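Side-chain contacts in fimbrium subunit Fim1C (Bacteroides vulgatus, PDB 4QB7), which probably forms part of the tip of the fimbrium, the filamentous cell-surface appendage that mediates cell adhesion and biofilm formation: residues T107-T112 against D136-V141; S165-Q170 against D213-I218; L235-T240 against N246-N251. All coordinates share one frame; numbering follows the deposited sequence.

Interaction 1: residues T107-T112 against D136-V141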
ATOM      1  N   THR A 107      -0.140  -3.773 -17.935  1.00 56.65           N
ATOM      2  CA  THR A 107       1.061  -4.595 -18.080  1.00 56.49           C
ATOM      3  C   THR A 107       2.103  -4.287 -16.994  1.00 60.72           C
ATOM      4  O   THR A 107       2.588  -5.200 -16.326  1.00 61.25           O
ATOM      5  CB  THR A 107       1.647  -4.364 -19.483  1.00 60.65           C
ATOM      6  OG1 THR A 107       0.637  -4.623 -20.451  1.00 63.07           O
ATOM      7  CG2 THR A 107       2.858  -5.218 -19.771  1.00 57.75           C
ATOM      8  N   ASP A 108       2.452  -3.010 -16.842  1.00 56.60           N
ATOM      9  CA  ASP A 108       3.488  -2.551 -15.937  1.00 54.93           C
ATOM     10  C   ASP A 108       3.127  -2.657 -14.465  1.00 57.34           C
ATOM     11  O   ASP A 108       3.915  -3.198 -13.695  1.00 56.40           O
ATOM     12  CB  ASP A 108       3.841  -1.078 -16.239  1.00 56.13           C
ATOM     13  CG  ASP A 108       4.282  -0.735 -17.655  1.00 65.04           C
ATOM     14  OD1 ASP A 108       4.474  -1.668 -18.464  1.00 67.66           O
ATOM     15  OD2 ASP A 108       4.466   0.471 -17.944  1.00 65.89           O
ATOM     16  N   GLN A 109       1.980  -2.071 -14.054  1.00 53.52           N
ATOM     17  CA  GLN A 109       1.629  -1.931 -12.642  1.00 51.44           C
ATOM     18  C   GLN A 109       0.361  -2.634 -12.216  1.00 55.12           C
ATOM     19  O   GLN A 109       0.037  -2.592 -11.029  1.00 55.20           O
ATOM     20  CB  GLN A 109       1.470  -0.429 -12.313  1.00 51.60           C
ATOM     21  CG  GLN A 109       2.479   0.537 -12.957  1.00 51.10           C
ATOM     22  CD  GLN A 109       3.926   0.338 -12.535  1.00 58.14           C
ATOM     23  OE1 GLN A 109       4.254  -0.449 -11.629  1.00 50.28           O
ATOM     24  NE2 GLN A 109       4.825   1.109 -13.136  1.00 41.48           N
ATOM     25  N   LYS A 110      -0.354  -3.268 -13.158  1.00 51.51           N
ATOM     26  CA  LYS A 110      -1.672  -3.895 -12.970  1.00 50.33           C
ATOM     27  C   LYS A 110      -2.688  -2.779 -12.655  1.00 52.62           C
ATOM     28  O   LYS A 110      -3.586  -2.964 -11.837  1.00 54.31           O
ATOM     29  CB  LYS A 110      -1.679  -5.034 -11.935  1.00 51.43           C
ATOM     30  CG  LYS A 110      -0.996  -6.276 -12.445  1.00 57.22           C
ATOM     31  CD  LYS A 110      -1.130  -7.418 -11.452  1.00 62.53           C
ATOM     32  CE  LYS A 110      -0.573  -8.717 -11.989  1.00 74.60           C
ATOM     33  NZ  LYS A 110      -1.333  -9.212 -13.175  1.00 89.32           N
ATOM     34  N   ILE A 111      -2.520  -1.623 -13.341  1.00 46.22           N
ATOM     35  CA  ILE A 111      -3.335  -0.410 -13.316  1.00 44.95           C
ATOM     36  C   ILE A 111      -4.051  -0.301 -14.676  1.00 52.01           C
ATOM     37  O   ILE A 111      -3.404  -0.275 -15.710  1.00 51.35           O
ATOM     38  CB  ILE A 111      -2.469   0.878 -13.012  1.00 46.27           C
ATOM     39  CG1 ILE A 111      -1.958   0.932 -11.565  1.00 44.97           C
ATOM     40  CG2 ILE A 111      -3.211   2.172 -13.353  1.00 46.06           C
ATOM     41  CD1 ILE A 111      -0.852   2.051 -11.310  1.00 46.11           C
ATOM     42  N   THR A 112      -5.381  -0.230 -14.663  1.00 52.14           N
ATOM     43  CA  THR A 112      -6.237  -0.028 -15.845  1.00 52.36           C
ATOM     44  C   THR A 112      -6.909   1.324 -15.623  1.00 54.11           C
ATOM     45  O   THR A 112      -7.465   1.571 -14.545  1.00 53.42           O
ATOM     46  CB  THR A 112      -7.225  -1.203 -16.023  1.00 63.17           C
ATOM     47  OG1 THR A 112      -6.495  -2.412 -16.182  1.00 66.44           O
ATOM     48  CG2 THR A 112      -8.143  -1.022 -17.215  1.00 63.48           C
ATOM     49  N   ASP A 136       6.932  -7.419  -4.970  1.00 52.71           N
ATOM     50  CA  ASP A 136       6.652  -6.607  -6.154  1.00 51.78           C
ATOM     51  C   ASP A 136       5.378  -5.755  -6.023  1.00 51.06           C
ATOM     52  O   ASP A 136       4.965  -5.159  -7.018  1.00 51.97           O
ATOM     53  CB  ASP A 136       6.497  -7.525  -7.377  1.00 55.78           C
ATOM     54  CG  ASP A 136       7.753  -8.193  -7.892  1.00 74.42           C
ATOM     55  OD1 ASP A 136       8.854  -7.882  -7.364  1.00 75.00           O
ATOM     56  OD2 ASP A 136       7.638  -9.034  -8.829  1.00 83.52           O
HETATM   57  N   MSE A 137       4.740  -5.711  -4.825  1.00 42.33           N
HETATM   58  CA  MSE A 137       3.485  -4.974  -4.594  1.00 37.87           C
HETATM   59  C   MSE A 137       3.696  -3.509  -4.887  1.00 45.20           C
HETATM   60  O   MSE A 137       4.761  -2.960  -4.593  1.00 46.34           O
HETATM   61  CB  MSE A 137       2.943  -5.170  -3.156  1.00 36.68           C
HETATM   62  CG  MSE A 137       2.771  -6.634  -2.761  1.00 38.15           C
HETATM   63 SE   MSE A 137       2.102  -6.849  -0.991  0.75 39.08          SE
HETATM   64  CE  MSE A 137       0.337  -7.121  -1.357  1.00 36.68           C
ATOM     65  N   ILE A 138       2.699  -2.898  -5.518  1.00 41.85           N
ATOM     66  CA  ILE A 138       2.728  -1.507  -5.920  1.00 40.95           C
ATOM     67  C   ILE A 138       2.195  -0.613  -4.799  1.00 46.23           C
ATOM     68  O   ILE A 138       1.151  -0.900  -4.215  1.00 45.32           O
ATOM     69  CB  ILE A 138       1.889  -1.376  -7.221  1.00 44.02           C
ATOM     70  CG1 ILE A 138       2.433  -2.252  -8.393  1.00 44.27           C
ATOM     71  CG2 ILE A 138       1.630   0.075  -7.618  1.00 44.29           C
ATOM     72  CD1 ILE A 138       3.892  -2.108  -8.761  1.00 50.55           C
ATOM     73  N   ASP A 139       2.921   0.476  -4.498  1.00 44.39           N
ATOM     74  CA  ASP A 139       2.474   1.495  -3.543  1.00 42.61           C
ATOM     75  C   ASP A 139       1.774   2.561  -4.398  1.00 46.87           C
ATOM     76  O   ASP A 139       2.413   3.514  -4.860  1.00 47.61           O
ATOM     77  CB  ASP A 139       3.656   2.035  -2.716  1.00 43.28           C
ATOM     78  CG  ASP A 139       3.345   3.186  -1.775  1.00 49.35           C
ATOM     79  OD1 ASP A 139       2.142   3.416  -1.491  1.00 47.34           O
ATOM     80  OD2 ASP A 139       4.314   3.865  -1.316  1.00 56.32           O
ATOM     81  N   LEU A 140       0.469   2.328  -4.694  1.00 41.04           N
ATOM     82  CA  LEU A 140      -0.352   3.188  -5.534  1.00 38.65           C
ATOM     83  C   LEU A 140      -0.631   4.499  -4.836  1.00 44.27           C
ATOM     84  O   LEU A 140      -1.230   4.518  -3.758  1.00 43.68           O
ATOM     85  CB  LEU A 140      -1.674   2.493  -5.932  1.00 37.33           C
ATOM     86  CG  LEU A 140      -2.635   3.302  -6.832  1.00 39.45           C
ATOM     87  CD1 LEU A 140      -2.078   3.479  -8.235  1.00 37.89           C
ATOM     88  CD2 LEU A 140      -4.023   2.693  -6.844  1.00 39.27           C
ATOM     89  N   VAL A 141      -0.199   5.601  -5.467  1.00 41.66           N
ATOM     90  CA  VAL A 141      -0.410   6.946  -4.945  1.00 40.16           C
ATOM     91  C   VAL A 141      -1.262   7.717  -5.934  1.00 44.92           C
ATOM     92  O   VAL A 141      -1.194   7.479  -7.143  1.00 46.57           O
ATOM     93  CB  VAL A 141       0.897   7.710  -4.566  1.00 43.27           C
ATOM     94  CG1 VAL A 141       1.662   7.012  -3.464  1.00 42.07           C
ATOM     95  CG2 VAL A 141       1.790   7.968  -5.763  1.00 43.60           C
TER

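Interaction 2: residues S165-Q170 against D213-I218. With SO4 (sulfate ion), chain Q.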
ATOM      1  N   SER A 165      -0.998  11.121  -2.401  1.00 41.53           N
ATOM      2  CA  SER A 165      -1.455  10.454  -1.178  1.00 40.45           C
ATOM      3  C   SER A 165      -1.456   8.960  -1.377  1.00 42.38           C
ATOM      4  O   SER A 165      -1.726   8.502  -2.481  1.00 39.83           O
ATOM      5  CB  SER A 165      -2.855  10.928  -0.806  1.00 43.69           C
ATOM      6  OG  SER A 165      -2.808  12.153  -0.098  1.00 52.13           O
ATOM      7  N   HIS A 166      -1.151   8.198  -0.320  1.00 41.62           N
ATOM      8  CA  HIS A 166      -1.164   6.724  -0.354  1.00 41.59           C
ATOM      9  C   HIS A 166      -2.605   6.256  -0.170  1.00 46.21           C
ATOM     10  O   HIS A 166      -3.230   6.536   0.869  1.00 46.99           O
ATOM     11  CB  HIS A 166      -0.233   6.150   0.705  1.00 42.34           C
ATOM     12  CG  HIS A 166       1.205   6.542   0.513  1.00 46.13           C
ATOM     13  ND1 HIS A 166       2.049   5.826  -0.320  1.00 47.86           N
ATOM     14  CD2 HIS A 166       1.908   7.548   1.072  1.00 48.32           C
ATOM     15  CE1 HIS A 166       3.228   6.418  -0.242  1.00 47.32           C
ATOM     16  NE2 HIS A 166       3.193   7.460   0.582  1.00 48.07           N
ATOM     17  N   VAL A 167      -3.175   5.651  -1.226  1.00 40.90           N
ATOM     18  CA  VAL A 167      -4.593   5.277  -1.249  1.00 39.18           C
ATOM     19  C   VAL A 167      -4.828   3.817  -0.820  1.00 44.61           C
ATOM     20  O   VAL A 167      -5.979   3.384  -0.725  1.00 46.26           O
ATOM     21  CB  VAL A 167      -5.226   5.587  -2.618  1.00 40.79           C
ATOM     22  CG1 VAL A 167      -5.125   7.081  -2.917  1.00 39.84           C
ATOM     23  CG2 VAL A 167      -4.602   4.754  -3.739  1.00 39.68           C
ATOM     24  N   LEU A 168      -3.753   3.076  -0.537  1.00 39.50           N
ATOM     25  CA  LEU A 168      -3.827   1.681  -0.082  1.00 37.99           C
ATOM     26  C   LEU A 168      -3.639   1.620   1.449  1.00 43.04           C
ATOM     27  O   LEU A 168      -3.578   2.664   2.110  1.00 41.82           O
ATOM     28  CB  LEU A 168      -2.713   0.848  -0.780  1.00 36.77           C
ATOM     29  CG  LEU A 168      -2.727   0.732  -2.286  1.00 39.88           C
ATOM     30  CD1 LEU A 168      -1.565  -0.082  -2.757  1.00 39.11           C
ATOM     31  CD2 LEU A 168      -4.012   0.111  -2.782  1.00 40.92           C
ATOM     32  N   THR A 169      -3.561   0.401   2.006  1.00 40.37           N
ATOM     33  CA  THR A 169      -3.250   0.200   3.411  1.00 40.03           C
ATOM     34  C   THR A 169      -1.851  -0.429   3.472  1.00 42.39           C
ATOM     35  O   THR A 169      -1.499  -1.274   2.629  1.00 42.05           O
ATOM     36  CB  THR A 169      -4.334  -0.589   4.159  1.00 44.07           C
ATOM     37  OG1 THR A 169      -4.089  -0.455   5.552  1.00 50.73           O
ATOM     38  CG2 THR A 169      -4.379  -2.047   3.804  1.00 35.52           C
ATOM     39  N   GLN A 170      -1.039   0.019   4.420  1.00 36.95           N
ATOM     40  CA  GLN A 170       0.274  -0.580   4.604  1.00 35.66           C
ATOM     41  C   GLN A 170       0.327  -1.466   5.857  1.00 39.71           C
ATOM     42  O   GLN A 170      -0.135  -1.039   6.918  1.00 39.93           O
ATOM     43  CB  GLN A 170       1.362   0.485   4.705  1.00 36.28           C
ATOM     44  CG  GLN A 170       2.744  -0.126   4.544  1.00 37.57           C
ATOM     45  CD  GLN A 170       3.854   0.812   4.866  1.00 52.19           C
ATOM     46  OE1 GLN A 170       4.805   0.461   5.549  1.00 53.32           O
ATOM     47  NE2 GLN A 170       3.803   2.012   4.356  1.00 45.01           N
ATOM     48  N   ASP A 213     -12.186  10.128  -3.843  1.00 43.88           N
ATOM     49  CA  ASP A 213     -11.025   9.483  -3.246  1.00 43.66           C
ATOM     50  C   ASP A 213     -11.444   8.224  -2.407  1.00 48.89           C
ATOM     51  O   ASP A 213     -11.119   8.092  -1.227  1.00 50.42           O
ATOM     52  CB  ASP A 213     -10.225  10.523  -2.427  1.00 44.84           C
ATOM     53  CG  ASP A 213      -9.043  10.028  -1.631  1.00 49.61           C
ATOM     54  OD1 ASP A 213      -8.279   9.202  -2.160  1.00 49.20           O
ATOM     55  OD2 ASP A 213      -8.886  10.468  -0.476  1.00 56.28           O
ATOM     56  N   THR A 214     -12.200   7.321  -3.037  1.00 44.37           N
ATOM     57  CA  THR A 214     -12.661   6.088  -2.418  1.00 43.93           C
ATOM     58  C   THR A 214     -12.555   4.938  -3.391  1.00 49.04           C
ATOM     59  O   THR A 214     -12.573   5.127  -4.613  1.00 48.74           O
ATOM     60  CB  THR A 214     -14.133   6.166  -1.894  1.00 51.29           C
ATOM     61  OG1 THR A 214     -15.035   6.279  -2.975  1.00 55.13           O
ATOM     62  CG2 THR A 214     -14.379   7.253  -0.873  1.00 46.26           C
ATOM     63  N   TRP A 215     -12.471   3.729  -2.816  1.00 46.07           N
ATOM     64  CA  TRP A 215     -12.464   2.428  -3.464  1.00 45.27           C
ATOM     65  C   TRP A 215     -13.855   1.812  -3.442  1.00 53.04           C
ATOM     66  O   TRP A 215     -14.590   1.918  -2.449  1.00 53.93           O
ATOM     67  CB  TRP A 215     -11.511   1.478  -2.724  1.00 42.24           C
ATOM     68  CG  TRP A 215     -10.063   1.778  -2.907  1.00 41.22           C
ATOM     69  CD1 TRP A 215      -9.259   2.475  -2.059  1.00 43.42           C
ATOM     70  CD2 TRP A 215      -9.232   1.363  -4.003  1.00 39.90           C
ATOM     71  NE1 TRP A 215      -7.969   2.493  -2.540  1.00 41.89           N
ATOM     72  CE2 TRP A 215      -7.928   1.828  -3.739  1.00 42.60           C
ATOM     73  CE3 TRP A 215      -9.460   0.621  -5.173  1.00 40.92           C
ATOM     74  CZ2 TRP A 215      -6.855   1.561  -4.589  1.00 41.25           C
ATOM     75  CZ3 TRP A 215      -8.394   0.365  -6.022  1.00 41.36           C
ATOM     76  CH2 TRP A 215      -7.114   0.839  -5.732  1.00 41.19           C
ATOM     77  N   GLU A 216     -14.190   1.115  -4.516  1.00 50.16           N
ATOM     78  CA  GLU A 216     -15.420   0.349  -4.618  1.00 50.01           C
ATOM     79  C   GLU A 216     -15.095  -1.000  -5.310  1.00 55.26           C
ATOM     80  O   GLU A 216     -14.005  -1.154  -5.856  1.00 54.39           O
ATOM     81  CB  GLU A 216     -16.525   1.145  -5.311  1.00 51.53           C
ATOM     82  CG  GLU A 216     -16.188   1.600  -6.714  1.00 62.27           C
ATOM     83  CD  GLU A 216     -17.392   2.034  -7.522  1.00 75.80           C
ATOM     84  OE1 GLU A 216     -18.250   2.750  -6.959  1.00 64.56           O
ATOM     85  OE2 GLU A 216     -17.490   1.645  -8.708  1.00 64.91           O
ATOM     86  N   ALA A 217     -16.006  -1.981  -5.242  1.00 54.69           N
ATOM     87  CA  ALA A 217     -15.797  -3.298  -5.853  1.00 55.11           C
ATOM     88  C   ALA A 217     -15.807  -3.211  -7.362  1.00 60.87           C
ATOM     89  O   ALA A 217     -16.397  -2.276  -7.917  1.00 59.49           O
ATOM     90  CB  ALA A 217     -16.882  -4.258  -5.402  1.00 56.30           C
ATOM     91  N   ILE A 218     -15.205  -4.214  -8.036  1.00 59.59           N
ATOM     92  CA  ILE A 218     -15.285  -4.274  -9.494  1.00 60.63           C
ATOM     93  C   ILE A 218     -16.725  -4.744  -9.859  1.00 69.00           C
ATOM     94  O   ILE A 218     -17.409  -5.354  -9.038  1.00 69.11           O
ATOM     95  CB  ILE A 218     -14.158  -5.085 -10.201  1.00 62.06           C
ATOM     96  CG1 ILE A 218     -14.051  -6.517  -9.724  1.00 62.80           C
ATOM     97  CG2 ILE A 218     -12.830  -4.372 -10.129  1.00 58.58           C
ATOM     98  CD1 ILE A 218     -13.670  -7.470 -10.827  1.00 73.86           C
TER
HETATM   99  S   SO4 Q 416     -18.325  -1.255  -2.355  0.70 94.05           S
HETATM  100  O1  SO4 Q 416     -18.984  -1.705  -1.117  0.70 95.15           O
HETATM  101  O2  SO4 Q 416     -18.967  -1.856  -3.534  0.70 91.65           O
HETATM  102  O3  SO4 Q 416     -18.415   0.207  -2.440  0.70 95.41           O
HETATM  103  O4  SO4 Q 416     -16.920  -1.642  -2.292  0.70 94.04           O

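Interaction 3: residues L235-T240 against N246-N251. With SO4 (sulfate ion), chain F; SO4 (sulfate ion), chain C.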
ATOM      1  N   LEU A 235       8.948 -13.118   4.927  1.00 41.87           N
ATOM      2  CA  LEU A 235       9.557 -12.894   6.231  1.00 40.42           C
ATOM      3  C   LEU A 235      11.082 -12.882   6.131  1.00 45.01           C
ATOM      4  O   LEU A 235      11.688 -13.622   5.345  1.00 44.45           O
ATOM      5  CB  LEU A 235       9.103 -13.932   7.270  1.00 39.43           C
ATOM      6  CG  LEU A 235       7.620 -14.276   7.431  1.00 41.72           C
ATOM      7  CD1 LEU A 235       7.443 -15.283   8.559  1.00 40.40           C
ATOM      8  CD2 LEU A 235       6.772 -13.053   7.672  1.00 40.67           C
ATOM      9  N   ASN A 236      11.693 -12.036   6.957  1.00 41.46           N
ATOM     10  CA  ASN A 236      13.125 -11.825   7.014  1.00 41.55           C
ATOM     11  C   ASN A 236      13.815 -12.931   7.821  1.00 45.63           C
ATOM     12  O   ASN A 236      14.547 -12.651   8.775  1.00 46.42           O
ATOM     13  CB  ASN A 236      13.347 -10.452   7.627  1.00 46.45           C
ATOM     14  CG  ASN A 236      14.734  -9.902   7.525  1.00 63.38           C
ATOM     15  OD1 ASN A 236      15.542 -10.311   6.681  1.00 46.07           O
ATOM     16  ND2 ASN A 236      15.040  -8.993   8.437  1.00 57.42           N
ATOM     17  N   LYS A 237      13.569 -14.201   7.436  1.00 41.26           N
ATOM     18  CA  LYS A 237      14.123 -15.400   8.074  1.00 39.92           C
ATOM     19  C   LYS A 237      15.624 -15.477   7.829  1.00 46.77           C
ATOM     20  O   LYS A 237      16.079 -15.071   6.772  1.00 47.24           O
ATOM     21  CB  LYS A 237      13.423 -16.672   7.542  1.00 39.64           C
ATOM     22  CG  LYS A 237      12.086 -16.971   8.232  1.00 42.95           C
ATOM     23  CD  LYS A 237      11.073 -17.616   7.298  1.00 51.70           C
ATOM     24  CE  LYS A 237      11.107 -19.115   7.230  1.00 57.92           C
ATOM     25  NZ  LYS A 237      10.321 -19.604   6.079  1.00 74.01           N
ATOM     26  N   THR A 238      16.391 -15.964   8.817  1.00 45.39           N
ATOM     27  CA  THR A 238      17.842 -16.163   8.729  1.00 46.16           C
ATOM     28  C   THR A 238      18.179 -17.566   9.228  1.00 52.16           C
ATOM     29  O   THR A 238      17.322 -18.245   9.798  1.00 51.47           O
ATOM     30  CB  THR A 238      18.630 -15.081   9.511  1.00 52.05           C
ATOM     31  OG1 THR A 238      18.237 -15.065  10.887  1.00 52.82           O
ATOM     32  CG2 THR A 238      18.507 -13.694   8.895  1.00 46.69           C
ATOM     33  N   THR A 239      19.420 -18.005   8.999  1.00 51.01           N
ATOM     34  CA  THR A 239      19.909 -19.312   9.451  1.00 51.37           C
ATOM     35  C   THR A 239      20.010 -19.325  10.976  1.00 55.08           C
ATOM     36  O   THR A 239      20.244 -18.292  11.621  1.00 55.10           O
ATOM     37  CB  THR A 239      21.253 -19.653   8.790  1.00 60.35           C
ATOM     38  OG1 THR A 239      22.199 -18.620   9.075  1.00 64.31           O
ATOM     39  CG2 THR A 239      21.132 -19.807   7.293  1.00 56.58           C
ATOM     40  N   THR A 240      19.778 -20.486  11.550  1.00 50.99           N
ATOM     41  CA  THR A 240      19.813 -20.649  12.993  1.00 49.95           C
ATOM     42  C   THR A 240      20.733 -21.820  13.328  1.00 54.76           C
ATOM     43  O   THR A 240      20.874 -22.736  12.533  1.00 54.15           O
ATOM     44  CB  THR A 240      18.374 -20.851  13.524  1.00 51.64           C
ATOM     45  OG1 THR A 240      17.478 -19.913  12.913  1.00 53.26           O
ATOM     46  CG2 THR A 240      18.285 -20.707  15.015  1.00 46.69           C
ATOM     47  N   ASN A 246      18.215 -25.813  13.813  1.00 42.46           N
ATOM     48  CA  ASN A 246      18.784 -25.134  12.663  1.00 43.40           C
ATOM     49  C   ASN A 246      17.782 -24.863  11.520  1.00 49.78           C
ATOM     50  O   ASN A 246      18.153 -24.813  10.337  1.00 52.71           O
ATOM     51  CB  ASN A 246      20.000 -25.888  12.148  1.00 46.34           C
ATOM     52  CG  ASN A 246      19.725 -27.180  11.473  1.00 68.70           C
ATOM     53  OD1 ASN A 246      18.663 -27.785  11.632  1.00 59.54           O
ATOM     54  ND2 ASN A 246      20.689 -27.619  10.687  1.00 70.00           N
ATOM     55  N   LYS A 247      16.564 -24.549  11.886  1.00 43.79           N
ATOM     56  CA  LYS A 247      15.499 -24.187  10.961  1.00 43.01           C
ATOM     57  C   LYS A 247      15.656 -22.706  10.559  1.00 46.70           C
ATOM     58  O   LYS A 247      16.019 -21.887  11.396  1.00 46.77           O
ATOM     59  CB  LYS A 247      14.154 -24.470  11.688  1.00 44.67           C
ATOM     60  CG  LYS A 247      12.888 -24.303  10.889  1.00 56.13           C
ATOM     61  CD  LYS A 247      12.534 -25.493  10.035  1.00 58.54           C
ATOM     62  CE  LYS A 247      11.331 -25.117   9.206  1.00 64.80           C
ATOM     63  NZ  LYS A 247      11.244 -25.917   7.960  1.00 77.70           N
ATOM     64  N   SER A 248      15.421 -22.358   9.284  1.00 44.58           N
ATOM     65  CA  SER A 248      15.444 -20.958   8.811  1.00 44.54           C
ATOM     66  C   SER A 248      14.268 -20.267   9.494  1.00 49.40           C
ATOM     67  O   SER A 248      13.120 -20.731   9.357  1.00 49.06           O
ATOM     68  CB  SER A 248      15.345 -20.892   7.285  1.00 47.97           C
ATOM     69  OG  SER A 248      15.326 -19.573   6.763  1.00 54.74           O
ATOM     70  N   SER A 249      14.575 -19.266  10.346  1.00 45.53           N
ATOM     71  CA  SER A 249      13.592 -18.623  11.224  1.00 43.51           C
ATOM     72  C   SER A 249      13.988 -17.207  11.678  1.00 44.43           C
ATOM     73  O   SER A 249      15.022 -16.700  11.275  1.00 45.41           O
ATOM     74  CB  SER A 249      13.439 -19.486  12.469  1.00 45.52           C
ATOM     75  OG  SER A 249      14.653 -19.471  13.207  1.00 51.12           O
ATOM     76  N   ILE A 250      13.129 -16.577  12.511  1.00 38.70           N
ATOM     77  CA  ILE A 250      13.335 -15.289  13.170  1.00 37.40           C
ATOM     78  C   ILE A 250      13.248 -15.525  14.685  1.00 41.91           C
ATOM     79  O   ILE A 250      12.224 -16.000  15.177  1.00 41.24           O
ATOM     80  CB  ILE A 250      12.368 -14.151  12.706  1.00 39.87           C
ATOM     81  CG1 ILE A 250      12.515 -13.850  11.198  1.00 40.75           C
ATOM     82  CG2 ILE A 250      12.607 -12.863  13.508  1.00 39.19           C
ATOM     83  CD1 ILE A 250      11.280 -13.818  10.494  1.00 44.57           C
ATOM     84  N   ASN A 251      14.334 -15.207  15.412  1.00 39.49           N
ATOM     85  CA  ASN A 251      14.365 -15.280  16.863  1.00 40.17           C
ATOM     86  C   ASN A 251      13.541 -14.141  17.445  1.00 44.85           C
ATOM     87  O   ASN A 251      13.955 -12.986  17.353  1.00 47.22           O
ATOM     88  CB  ASN A 251      15.792 -15.194  17.360  1.00 40.71           C
ATOM     89  CG  ASN A 251      15.951 -15.390  18.827  1.00 53.10           C
ATOM     90  OD1 ASN A 251      15.011 -15.349  19.599  1.00 51.32           O
ATOM     91  ND2 ASN A 251      17.154 -15.667  19.235  1.00 49.68           N
TER
HETATM   92  S   SO4 F 405      14.154 -24.477   6.547  0.70 75.67           S
HETATM   93  O1  SO4 F 405      15.323 -24.372   7.413  0.70 70.16           O
HETATM   94  O2  SO4 F 405      13.188 -23.383   6.804  0.70 78.40           O
HETATM   95  O3  SO4 F 405      14.593 -24.393   5.150  0.70 80.90           O
HETATM   96  O4  SO4 F 405      13.466 -25.745   6.751  0.70 74.28           O
HETATM   97  S   SO4 C 402      15.387 -28.714  13.771  0.50 43.48           S
HETATM   98  O1  SO4 C 402      14.850 -28.912  15.140  0.50 50.68           O
HETATM   99  O2  SO4 C 402      14.588 -27.708  13.108  0.50 44.84           O
HETATM  100  O3  SO4 C 402      16.741 -28.188  13.934  0.50 41.25           O
HETATM  101  O4  SO4 C 402      15.380 -29.998  13.010  0.50 35.06           O
HETATM  102  O   HOH W   1      19.306 -22.533   9.151  1.00 48.99           O

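Interaction 1: residues T107-T112 against D136-V141
I138 and Q109 bury the most surface here, and their side chains cross at about a right angle. CD1 of I138 approaches the amide oxygen of Q109, 3.3 Å from OE1 and roughly ahead of it. One step back, CG1 of I138 lies 3.6 Å from the backbone O of Q109, so the ethyl branch spans the main-chain and side-chain oxygens of a single residue. With CG1 anti to the carbonyl carbon (chi1 -60°) and the chain folded again at chi2 (-53°), I138 brings this branch, rather than CG2, to the glutamine. Contact with OE1 is van der Waals; the other end of the amide is held by NE2, which hydrogen-bonds to the carbonyl oxygen of Y99 and so fixes which way the group is turned. I111 makes the second meeting. Its extended CG1-CD1 branch (chi2 168°) reaches L140, methyl to methyl, with CD1 of I111 3.6 Å from CD1 of L140. I111 opens strand 111-113, which pairs with strand 123-127, and both I111 and I138 rest on F126 of that neighbour. L140 also touches V167 and L168 of strand 159-178. Just ahead of strand 141-143, the 136-140 loop thus lies between the sheet of strands 111-113 and 123-127 and the large mixed sheet.

Interaction 2: residues S165-Q170 against D213-I218
V167 meets both D213 and W215, using separate atoms for each. Its CG1 methyl lies 3.9 Å from OD1 of D213, a van der Waals approach; OD1 itself is hydrogen-bonded to Y208 OH and salt-bridged to K321. With CG1 anti to the carbonyl carbon (chi1 -60°), CG2 lies between the backbone N and that carbon and turns to the indole, 4.0 Å from CZ2 of W215. The carbonyl of V167 takes the polar part: NE1 of W215 donates to its O at 2.8 Å, with an N-H...O angle of 159°. This oxygen is at the ring edge, near the indole plane, whereas the donor stands well above the carbonyl plane, 43° out of it. W215 follows a G1 beta bulge, in which D213 and T214 both face K209 where strands 203-209 and 214-217 pair; D213 adopts the positive phi of that motif. V167 and L168 lie in a short break in the long strand 159-178, where the V167 carbonyl bonds to the tryptophan. L168 follows with CD2 3.7 Å from CZ2 of W215, meeting the ring obliquely. Beyond the indole, A217 N makes weak hydrogen bonds to a sulfate ion, probably from the crystallisation liquor, which Y203 OH also binds.

Interaction 3: residues L235-T240 against N246-N251
The flat groups that meet are the peptides of T238 and S249, joined as a single antiparallel hydrogen-bonded pair. S249 N donates in the plane of the T238 carbonyl at 3.0 Å to its O; T238 N returns a bond to S249 O at 2.9 Å, tilted 32° from that carbonyl's plane. Further along, the T240 hydroxyl, set anti to the carbonyl carbon (chi1 -45°), donates almost along the C=O axis of K247, with OG1 2.9 Å from O. S249 OG lies as close to the same OG1, so the threonine hydroxyl joins two residues of the opposing segment. A valine here would probably leave the K247 carbonyl and the S249 hydroxyl without their threonine partner. A water bridges T240 N and N246 O. On the K237 side, the bent lysine chain lies against S249, its CG 3.7 Å from CA of S249, while CD1 of I250 packs 3.9 Å from CB of L235. One sulfate ion, probably from the crystallisation liquor, accepts from N246 N, another from S248 N. Strand 250-251 pairs antiparallel with strand 186-196, whose F189 touches T240 and S249, while L235 and I250 rest on L261 of strand 259-270.

Overall arrangement
The three contacts follow one another along the chain, each closing before the next opens. Interactions 1 and 2 are neighbours, their centres about 13 Å apart, and they touch directly: D139 OD1 of the first lies 2.7 Å from H166 ND1 of the second, a probable hydrogen bond. Interaction 2 ties strand 159-178 to the sheet holding 111-113 and 214-217; interaction 1 joins that sheet to the loop leading into strand 141-143 of the mixed sheet, with F126 common to the two. Interaction 3 stands apart, its centre about 30 and 34 Å from those of interactions 1 and 2, on the separate sheet of strand 186-196, where it closes a peripheral loop of this elongated molecule.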